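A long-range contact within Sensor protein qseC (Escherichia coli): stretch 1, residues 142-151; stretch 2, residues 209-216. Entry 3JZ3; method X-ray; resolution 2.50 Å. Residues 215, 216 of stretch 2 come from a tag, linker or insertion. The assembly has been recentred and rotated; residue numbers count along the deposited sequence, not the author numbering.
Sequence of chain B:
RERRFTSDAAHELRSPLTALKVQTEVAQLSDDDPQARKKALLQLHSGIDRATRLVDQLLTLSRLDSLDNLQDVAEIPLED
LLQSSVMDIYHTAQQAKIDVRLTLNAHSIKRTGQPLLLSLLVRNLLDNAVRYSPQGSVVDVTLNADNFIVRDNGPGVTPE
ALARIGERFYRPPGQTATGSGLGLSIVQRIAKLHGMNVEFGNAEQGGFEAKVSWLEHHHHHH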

# COMPACT_ATOMS: atom_id res chain seq x y z
N THR B 142 -17.07 4.31 16.02
CA THR B 142 -17.52 5.53 16.68
C THR B 142 -16.38 6.53 16.83
O THR B 142 -15.32 6.19 17.33
CB THR B 142 -18.12 5.22 18.07
OG1 THR B 142 -19.20 4.28 17.93
CG2 THR B 142 -18.65 6.49 18.74
N LEU B 143 -16.62 7.76 16.40
CA LEU B 143 -15.66 8.83 16.62
C LEU B 143 -16.16 9.76 17.73
O LEU B 143 -17.23 10.36 17.61
CB LEU B 143 -15.42 9.62 15.33
CG LEU B 143 -14.52 10.87 15.43
CD1 LEU B 143 -13.10 10.52 15.87
CD2 LEU B 143 -14.52 11.61 14.10
N ASN B 144 -15.36 9.86 18.79
CA ASN B 144 -15.62 10.79 19.89
C ASN B 144 -14.57 11.90 19.90
O ASN B 144 -13.63 11.87 19.10
CB ASN B 144 -15.64 10.03 21.22
CG ASN B 144 -16.73 8.97 21.27
OD1 ASN B 144 -17.90 9.28 21.08
ND2 ASN B 144 -16.34 7.72 21.50
N ALA B 145 -14.74 12.89 20.78
CA ALA B 145 -13.85 14.05 20.85
C ALA B 145 -12.36 13.70 20.99
O ALA B 145 -11.52 14.26 20.28
CB ALA B 145 -14.27 14.99 21.98
N ASP B 146 -12.06 12.75 21.87
CA ASP B 146 -10.67 12.39 22.17
C ASP B 146 -10.37 10.89 22.01
O ASP B 146 -9.36 10.40 22.53
CB ASP B 146 -10.30 12.86 23.58
CG ASP B 146 -11.17 12.23 24.66
OD1 ASP B 146 -12.15 11.52 24.33
OD2 ASP B 146 -10.87 12.46 25.86
N ASN B 147 -11.24 10.19 21.29
CA ASN B 147 -11.05 8.77 21.00
C ASN B 147 -11.94 8.31 19.85
O ASN B 147 -12.96 8.94 19.56
CB ASN B 147 -11.32 7.91 22.24
CG ASN B 147 -12.77 7.97 22.69
OD1 ASN B 147 -13.58 7.11 22.32
ND2 ASN B 147 -13.10 8.98 23.47
N PHE B 148 -11.56 7.22 19.20
CA PHE B 148 -12.50 6.47 18.38
C PHE B 148 -12.54 5.01 18.82
O PHE B 148 -11.58 4.51 19.41
CB PHE B 148 -12.29 6.65 16.86
CG PHE B 148 -11.02 6.05 16.33
CD1 PHE B 148 -10.99 4.73 15.90
CD2 PHE B 148 -9.87 6.83 16.20
CE1 PHE B 148 -9.81 4.17 15.38
CE2 PHE B 148 -8.69 6.28 15.68
CZ PHE B 148 -8.66 4.95 15.27
N ILE B 149 -13.66 4.35 18.57
CA ILE B 149 -13.86 2.97 19.01
C ILE B 149 -14.30 2.10 17.84
O ILE B 149 -15.18 2.48 17.07
CB ILE B 149 -14.93 2.87 20.14
CG1 ILE B 149 -14.50 3.67 21.38
CG2 ILE B 149 -15.18 1.41 20.52
CD1 ILE B 149 -15.65 4.04 22.33
N VAL B 150 -13.66 0.94 17.72
CA VAL B 150 -14.10 -0.11 16.80
C VAL B 150 -14.55 -1.29 17.66
O VAL B 150 -13.80 -1.75 18.53
CB VAL B 150 -12.99 -0.51 15.80
CG1 VAL B 150 -13.52 -1.50 14.77
CG2 VAL B 150 -12.43 0.73 15.10
N ARG B 151 -15.76 -1.77 17.42
CA ARG B 151 -16.42 -2.73 18.31
C ARG B 151 -17.21 -3.76 17.51
O ARG B 151 -18.01 -3.40 16.64
CB ARG B 151 -17.33 -1.98 19.27
CG ARG B 151 -18.14 -2.84 20.22
CD ARG B 151 -19.47 -2.18 20.53
NE ARG B 151 -20.21 -2.87 21.59
CZ ARG B 151 -20.92 -3.99 21.42
NH1 ARG B 151 -21.00 -4.57 20.23
NH2 ARG B 151 -21.54 -4.53 22.46
N GLU B 209 -13.66 -5.11 21.65
CA GLU B 209 -13.60 -3.65 21.58
C GLU B 209 -12.16 -3.15 21.52
O GLU B 209 -11.29 -3.63 22.24
CB GLU B 209 -14.33 -3.04 22.78
CG GLU B 209 -14.36 -1.51 22.79
CD GLU B 209 -14.82 -0.94 24.13
OE1 GLU B 209 -15.82 -1.44 24.68
OE2 GLU B 209 -14.17 0.01 24.62
N ALA B 210 -11.92 -2.18 20.64
CA ALA B 210 -10.65 -1.48 20.56
C ALA B 210 -10.91 0.02 20.62
O ALA B 210 -11.77 0.53 19.90
CB ALA B 210 -9.91 -1.85 19.28
N LYS B 211 -10.17 0.71 21.48
CA LYS B 211 -10.34 2.15 21.65
C LYS B 211 -9.02 2.89 21.49
O LYS B 211 -8.06 2.65 22.23
CB LYS B 211 -10.96 2.48 23.02
CG LYS B 211 -11.09 3.98 23.31
CD LYS B 211 -11.12 4.27 24.80
CE LYS B 211 -12.49 4.02 25.41
NZ LYS B 211 -12.46 4.11 26.90
N VAL B 212 -8.97 3.80 20.52
CA VAL B 212 -7.80 4.61 20.28
C VAL B 212 -8.04 5.99 20.87
O VAL B 212 -8.91 6.73 20.41
CB VAL B 212 -7.44 4.70 18.78
CG1 VAL B 212 -6.20 5.56 18.57
CG2 VAL B 212 -7.22 3.30 18.21
N SER B 213 -7.28 6.34 21.90
CA SER B 213 -7.44 7.62 22.57
C SER B 213 -6.22 8.51 22.41
O SER B 213 -5.10 8.03 22.23
CB SER B 213 -7.75 7.40 24.06
OG SER B 213 -6.72 6.65 24.68
N TRP B 214 -6.46 9.81 22.48
CA TRP B 214 -5.41 10.82 22.46
C TRP B 214 -5.79 11.95 23.41
O TRP B 214 -6.92 11.98 23.92
CB TRP B 214 -5.22 11.38 21.04
CG TRP B 214 -6.49 11.89 20.45
CD1 TRP B 214 -7.00 13.15 20.56
CD2 TRP B 214 -7.44 11.14 19.68
NE1 TRP B 214 -8.20 13.23 19.90
CE2 TRP B 214 -8.49 12.01 19.35
CE3 TRP B 214 -7.49 9.81 19.23
CZ2 TRP B 214 -9.59 11.61 18.59
CZ3 TRP B 214 -8.58 9.41 18.47
CH2 TRP B 214 -9.62 10.31 18.16
N LEU B 215 -4.87 12.87 23.65
CA LEU B 215 -5.12 13.98 24.55
C LEU B 215 -5.67 15.20 23.81
O LEU B 215 -5.28 15.46 22.67
CB LEU B 215 -3.85 14.35 25.32
CG LEU B 215 -4.09 14.86 26.75
CD1 LEU B 215 -4.63 13.74 27.62
CD2 LEU B 215 -2.81 15.42 27.35
N GLU B 216 -6.56 15.93 24.48
CA GLU B 216 -7.25 17.12 23.94
C GLU B 216 -8.39 16.73 23.00
O GLU B 216 -9.47 16.35 23.45
CB GLU B 216 -6.29 18.09 23.24
CG GLU B 216 -5.23 18.71 24.15
CD GLU B 216 -3.96 19.09 23.41
OE1 GLU B 216 -3.88 18.89 22.17
OE2 GLU B 216 -3.02 19.60 24.07

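Five backbone hydrogen bonds carry this contact, and every one of them is independent of side-chain identity. Strand 147-151 runs antiparallel to strand 209-213, with an angle of 165° between their directions. Phe148 and Val212 form one hydrogen-bonded pair: Phe148 N donates to Val212 O at 3.0 Å, and Val212 N returns a bond to Phe148 O at 2.9 Å. Two residues along, the pattern repeats, Val150 N reaching Ala210 O and Ala210 N reaching Val150 O, both at 2.9 Å. The fifth bond, from Trp214 N to Asp146 O, spans 3.0 Å and is nearly straight at 169°, so it extends the ladder to the residue just before strand 147-151.

The non-hydrogen-bonded pairs alternate with these: Asn147 with Ser213, Ile149 with Lys211 and, at the end of the ladder, Arg151 with Glu209. Here the alpha carbons draw closer, and alpha carbons point their hydrogens at carbonyls across the gap. The shortest such contact joins Asn147 CA to Val212 O at 3.0 Å; Ile149 CA approaches Ala210 O at 3.3 Å.

The turn that precedes strand 147-151 is braced by its own amides. Asn144 ND2 donates to Asn147 OD1 at 2.9 Å, and Asn147 ND2 donates to Asp146 OD1 at 2.8 Å. Asn147 thus uses both ends of its carboxamide, one as acceptor and one as donor, while its backbone enters the strand. The backbone bond from Asn144 N to Asn147 O, 2.7 Å, closes the same turn.

Alternation then sorts the side chains. Phe148, Val150, Ala210 and Val212 share one face of the sheet, and all four are buried and apolar. Val212 sits over a face of the Phe148 ring, its CB 3.9 Å from the ring centroid and 22° off the normal, a CH-pi contact. The ring's far end also meets the valine, with Phe148 CZ 3.7 Å from Val212 CG2. A beta-branched residue suits this place because it presents a broad hydrocarbon surface close to the backbone.

Trp214 has the most area covered of any residue here, 98 Å². Its CB points sideways, but with chi1 at 54° and chi2 at 88° the indole comes nearer to the first stretch. The backbone around Asp146 and Asn147 lies over one face of the indole, with Asn147 N 3.5 Å from Trp214 CZ2. At the indole's edge, Phe148 CD2 stands 3.7 Å from Trp214 CZ3 and Leu143 CD1 4.2 Å from Trp214 CH2. One large flat residue therefore covers the turn and joins the apolar packing.

The other face is partly exposed and mixes polar with aliphatic character. Ile149 CG2 packs on Glu209 CG at 3.8 Å, and Ile149 CG1 on Lys211 CG at 3.9 Å, so methylenes of the charged chains supply the apolar contact. Together the stretches bury 643 Å². Glu216, from the expression tag, adds a peripheral contact, its O lying 3.6 Å from Asp146 CB.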